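Local atomic coordinates of particle-associated glycoside hydrolase (Acinetobacter phage Fri1, PDB entry 6C72), a protein that depolymerises the capsular polysaccharide of Acinetobacter baumannii, probably by glycosidic hydrolysis, as the phage's tailspike during virus entry. Residues 205-209 against 235-239; 238-244 against 264-268. All coordinates share one frame. Numbering follows the deposited sequence.

Contact 1 of 2, residues 205-209 against 235-239; sequences KMLGS and DTSGF
Residues 235-237 run parallel to 205-207 as neighbouring extended strands, their segment axes 4.6 Å apart and 13° off exact alignment. The register pairs K205 with D235, M206 with T236 and L207 with S237 (CA-CA 4.7, 4.7 and 5.2 Å).

Within these segments, D235 O accepts the first bond, from M206 N at 2.9 Å. The D235 side chain (chi1 m) lies on the sheet face of K205, with CB 4.0 Å from K205 CG, and its OD1 bonds N263. T236 points to the opposite face, where its CG2 is 4.0 Å from M206 CB. S237 alternates back; its N gives M206 O a 3.0 Å bond and its O takes G208 N at 2.9 Å. With chi1 t, S237 OG accepts at 3.2 Å from a water that in turn accepts from K205 NZ at 3.0 Å; S237 OG is also hydrogen-bonded to D266 OD1. G238 (phi/psi 89/12) leaves the strand. F239, chi1 m, turns a ring face to G208 CA, which sits 3.9 Å from the centroid, 11° off the normal: a CH-pi contact. F239 CZ also reaches M206 CB at 3.7 Å.

Such in-register parallel rungs are characteristic of the beta-helix of phage tailspikes. Strand 204-207 lies between 179-182 and 234-237, which pairs onward with 263-264, while M206 and F239 pack on strand 188-192.

Contact 2 of 2, residues 238-244 against 264-268; sequences GFRLEGL and FLDAR
G238 opens the loop with a positive phi (89/12), and its N donates to D266 O at 2.7 Å, 157° at the hydrogen. A water donates to the same D266 O at 2.7 Å and receives a weak bond from F239 N at 3.4 Å. F239 is extended again (-80/149); its O accepts from R268 N at 2.9 Å, 163°, and lies 3.3 Å from A267 CA. The CA atoms of F239 and A267 are 4.7 Å apart. In the parallel beta-helix these are the turns of successive coils: 238-244 joins strand 234-237 to 244-247, and 264-268 leads from 263-264 towards 272-275, one coil on. R240 sends its O to within 3.2 Å of R268 CB, its own side chain, chi1 t, leading off to N217. Past it the backbone folds over A267, whose CB is 3.5 Å from L241 O and 4.2 Å from G243 N. After the corner at G243, L244 (chi1 t, chi2 p) brings CB 3.9 Å from CE1 of F264 (chi1 m), whose ring meets F287.

How the contacts relate
The two contacts lie along one repeating direction: contact 1 pairs the strands of adjacent coils and contact 2 pairs the corners that follow, sharing G238 and F239 with centres 7 Å apart. Both are largely buried, and no other chain of the assembly touches their segments. Contact 1 rests on a parallel ladder of three bonds that become more bent toward the turn; contact 2 has two backbone bonds, A267 CB against the loop backbone (L241 O), and a separate apolar pairing beyond the corner. F239 serves both, its ring facing the coil before and its carbonyl the coil after. They also join directly: S237 OG lies 2.7 Å from D266 OD1 and T236 O 2.8 Å from L265 N, both probable hydrogen bonds.

Contact 1 of 2, residues 205-209 against 235-239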
loop_
_atom_site.group_PDB
_atom_site.type_symbol
_atom_site.label_atom_id
_atom_site.label_comp_id
_atom_site.label_asym_id
_atom_site.label_seq_id
_atom_site.Cartn_x
_atom_site.Cartn_y
_atom_site.Cartn_z
ATOM N N LYS A 205 -2.226 30.821 -2.104
ATOM C CA LYS A 205 -2.903 30.787 -0.816
ATOM C C LYS A 205 -4.310 31.352 -0.973
ATOM O O LYS A 205 -4.506 32.362 -1.659
ATOM C CB LYS A 205 -2.141 31.593 0.241
ATOM C CG LYS A 205 -2.776 31.532 1.613
ATOM C CD LYS A 205 -1.784 31.890 2.696
ATOM C CE LYS A 205 -2.366 31.666 4.085
ATOM N NZ LYS A 205 -1.354 31.893 5.164
ATOM N N MET A 206 -5.286 30.698 -0.355
ATOM C CA MET A 206 -6.671 31.147 -0.379
ATOM C C MET A 206 -7.032 31.707 0.990
ATOM O O MET A 206 -6.709 31.105 2.015
ATOM C CB MET A 206 -7.619 30.006 -0.776
ATOM C CG MET A 206 -7.286 29.351 -2.127
ATOM S SD MET A 206 -8.356 27.956 -2.631
ATOM C CE MET A 206 -9.435 28.700 -3.821
ATOM N N LEU A 207 -7.684 32.867 1.004
ATOM C CA LEU A 207 -8.008 33.579 2.233
ATOM C C LEU A 207 -9.514 33.768 2.348
ATOM O O LEU A 207 -10.201 34.018 1.351
ATOM C CB LEU A 207 -7.301 34.964 2.282
ATOM C CG LEU A 207 -5.774 34.893 2.374
ATOM C CD1 LEU A 207 -5.138 36.282 2.273
ATOM C CD2 LEU A 207 -5.310 34.194 3.650
ATOM N N GLY A 208 -10.012 33.705 3.589
ATOM C CA GLY A 208 -11.441 33.794 3.836
ATOM C C GLY A 208 -12.027 35.191 3.768
ATOM O O GLY A 208 -13.230 35.325 3.517
ATOM N N SER A 209 -11.218 36.237 3.981
ATOM C CA SER A 209 -11.751 37.589 3.900
ATOM C C SER A 209 -12.212 37.847 2.475
ATOM O O SER A 209 -11.598 37.374 1.515
ATOM C CB SER A 209 -10.717 38.633 4.354
ATOM O OG SER A 209 -9.602 38.743 3.479
ATOM N N ASP A 235 -2.294 26.658 0.316
ATOM C CA ASP A 235 -2.720 26.873 1.688
ATOM C C ASP A 235 -4.113 27.488 1.675
ATOM O O ASP A 235 -4.500 28.156 0.711
ATOM C CB ASP A 235 -1.744 27.790 2.437
ATOM C CG ASP A 235 -0.348 27.177 2.593
ATOM O OD1 ASP A 235 -0.117 26.033 2.136
ATOM O OD2 ASP A 235 0.524 27.839 3.192
ATOM N N THR A 236 -4.890 27.207 2.715
ATOM C CA THR A 236 -6.188 27.840 2.906
ATOM C C THR A 236 -6.293 28.323 4.344
ATOM O O THR A 236 -5.915 27.606 5.274
ATOM C CB THR A 236 -7.366 26.888 2.576
ATOM O OG1 THR A 236 -7.302 25.729 3.416
ATOM C CG2 THR A 236 -7.339 26.456 1.115
ATOM N N SER A 237 -6.827 29.529 4.535
ATOM C CA SER A 237 -6.865 30.103 5.869
ATOM C C SER A 237 -8.030 31.069 5.994
ATOM O O SER A 237 -8.267 31.880 5.100
ATOM C CB SER A 237 -5.557 30.831 6.196
ATOM O OG SER A 237 -5.706 31.612 7.366
ATOM N N GLY A 238 -8.747 30.974 7.109
ATOM C CA GLY A 238 -9.725 31.969 7.489
ATOM C C GLY A 238 -11.132 31.759 6.972
ATOM O O GLY A 238 -11.953 32.680 7.087
ATOM N N PHE A 239 -11.453 30.589 6.426
ATOM C CA PHE A 239 -12.764 30.407 5.814
ATOM C C PHE A 239 -13.846 30.147 6.860
ATOM O O PHE A 239 -13.595 29.596 7.933
ATOM C CB PHE A 239 -12.713 29.297 4.758
ATOM C CG PHE A 239 -12.005 29.734 3.511
ATOM C CD1 PHE A 239 -12.698 30.392 2.499
ATOM C CD2 PHE A 239 -10.624 29.611 3.402
ATOM C CE1 PHE A 239 -12.033 30.858 1.367
ATOM C CE2 PHE A 239 -9.955 30.065 2.271
ATOM C CZ PHE A 239 -10.658 30.685 1.253
HETATM O O HOH W 1 -2.608 32.069 7.883
#

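Contact 2 of 2, residues 238-244 against 264-268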
loop_
_atom_site.group_PDB
_atom_site.type_symbol
_atom_site.label_atom_id
_atom_site.label_comp_id
_atom_site.label_asym_id
_atom_site.label_seq_id
_atom_site.Cartn_x
_atom_site.Cartn_y
_atom_site.Cartn_z
ATOM N N GLY A 238 -8.747 30.974 7.109
ATOM C CA GLY A 238 -9.725 31.969 7.489
ATOM C C GLY A 238 -11.132 31.759 6.972
ATOM O O GLY A 238 -11.953 32.680 7.087
ATOM N N PHE A 239 -11.453 30.589 6.426
ATOM C CA PHE A 239 -12.764 30.407 5.814
ATOM C C PHE A 239 -13.846 30.147 6.860
ATOM O O PHE A 239 -13.595 29.596 7.933
ATOM C CB PHE A 239 -12.713 29.297 4.758
ATOM C CG PHE A 239 -12.005 29.734 3.511
ATOM C CD1 PHE A 239 -12.698 30.392 2.499
ATOM C CD2 PHE A 239 -10.624 29.611 3.402
ATOM C CE1 PHE A 239 -12.033 30.858 1.367
ATOM C CE2 PHE A 239 -9.955 30.065 2.271
ATOM C CZ PHE A 239 -10.658 30.685 1.253
ATOM N N ARG A 240 -15.060 30.595 6.536
ATOM C CA ARG A 240 -16.170 30.531 7.479
ATOM C C ARG A 240 -16.618 29.095 7.715
ATOM O O ARG A 240 -17.079 28.763 8.811
ATOM C CB ARG A 240 -17.322 31.393 6.958
ATOM C CG ARG A 240 -18.559 31.449 7.850
ATOM C CD ARG A 240 -19.608 32.419 7.315
ATOM N NE ARG A 240 -19.848 32.263 5.876
ATOM C CZ ARG A 240 -20.744 31.432 5.336
ATOM N NH1 ARG A 240 -21.502 30.659 6.107
ATOM N NH2 ARG A 240 -20.885 31.376 4.016
ATOM N N LEU A 241 -16.500 28.236 6.708
ATOM C CA LEU A 241 -16.856 26.832 6.873
ATOM C C LEU A 241 -15.598 25.977 6.772
ATOM O O LEU A 241 -15.034 25.585 7.797
ATOM C CB LEU A 241 -17.901 26.408 5.833
ATOM C CG LEU A 241 -19.203 27.208 5.916
ATOM C CD1 LEU A 241 -20.183 26.772 4.847
ATOM C CD2 LEU A 241 -19.844 27.087 7.289
ATOM N N GLU A 242 -15.123 25.725 5.551
ATOM C CA GLU A 242 -13.958 24.879 5.331
ATOM C C GLU A 242 -13.054 25.483 4.266
ATOM O O GLU A 242 -13.518 26.110 3.311
ATOM C CB GLU A 242 -14.351 23.455 4.896
ATOM C CG GLU A 242 -14.844 22.563 6.021
ATOM C CD GLU A 242 -16.341 22.689 6.240
ATOM O OE1 GLU A 242 -17.063 23.052 5.280
ATOM O OE2 GLU A 242 -16.796 22.425 7.374
ATOM N N GLY A 243 -11.753 25.253 4.422
ATOM C CA GLY A 243 -10.844 25.568 3.338
ATOM C C GLY A 243 -11.063 24.681 2.124
ATOM O O GLY A 243 -10.941 25.134 0.984
ATOM N N LEU A 244 -11.404 23.414 2.354
ATOM C CA LEU A 244 -11.673 22.435 1.309
ATOM C C LEU A 244 -12.942 21.676 1.672
ATOM O O LEU A 244 -13.104 21.254 2.821
ATOM C CB LEU A 244 -10.496 21.461 1.157
ATOM C CG LEU A 244 -10.703 20.198 0.313
ATOM C CD1 LEU A 244 -10.931 20.505 -1.160
ATOM C CD2 LEU A 244 -9.547 19.212 0.508
ATOM N N PHE A 264 -4.159 23.075 5.029
ATOM C CA PHE A 264 -5.523 23.517 5.293
ATOM C C PHE A 264 -5.552 24.042 6.726
ATOM O O PHE A 264 -5.568 23.274 7.692
ATOM C CB PHE A 264 -6.494 22.374 5.025
ATOM C CG PHE A 264 -6.315 21.764 3.651
ATOM C CD1 PHE A 264 -6.826 22.390 2.530
ATOM C CD2 PHE A 264 -5.595 20.597 3.476
ATOM C CE1 PHE A 264 -6.655 21.853 1.267
ATOM C CE2 PHE A 264 -5.423 20.053 2.207
ATOM C CZ PHE A 264 -5.965 20.680 1.105
ATOM N N LEU A 265 -5.518 25.368 6.863
ATOM C CA LEU A 265 -5.312 25.977 8.169
ATOM C C LEU A 265 -6.642 26.394 8.775
ATOM O O LEU A 265 -7.666 25.753 8.513
ATOM C CB LEU A 265 -4.361 27.171 8.066
ATOM C CG LEU A 265 -3.040 26.903 7.343
ATOM C CD1 LEU A 265 -2.192 28.188 7.260
ATOM C CD2 LEU A 265 -2.247 25.787 8.009
ATOM N N ASP A 266 -6.636 27.479 9.549
ATOM C CA ASP A 266 -7.778 27.811 10.383
ATOM C C ASP A 266 -9.028 28.026 9.542
ATOM O O ASP A 266 -8.990 28.658 8.481
ATOM C CB ASP A 266 -7.496 29.065 11.208
ATOM C CG ASP A 266 -7.184 30.275 10.337
ATOM O OD1 ASP A 266 -6.118 30.279 9.683
ATOM O OD2 ASP A 266 -8.019 31.210 10.271
ATOM N N ALA A 267 -10.132 27.468 10.026
ATOM C CA ALA A 267 -11.452 27.681 9.463
ATOM C C ALA A 267 -12.447 27.590 10.610
ATOM O O ALA A 267 -12.194 26.911 11.608
ATOM C CB ALA A 267 -11.771 26.663 8.363
ATOM N N ARG A 268 -13.575 28.290 10.468
ATOM C CA ARG A 268 -14.517 28.416 11.576
ATOM C C ARG A 268 -15.385 27.185 11.778
ATOM O O ARG A 268 -16.062 27.096 12.813
ATOM C CB ARG A 268 -15.420 29.633 11.384
ATOM C CG ARG A 268 -14.672 30.949 11.143
ATOM C CD ARG A 268 -13.675 31.264 12.250
ATOM N NE ARG A 268 -14.297 31.329 13.571
ATOM C CZ ARG A 268 -14.967 32.388 14.015
ATOM N NH1 ARG A 268 -15.107 33.452 13.236
ATOM N NH2 ARG A 268 -15.499 32.395 15.229
HETATM O O HOH W 2 -9.565 27.838 5.966
#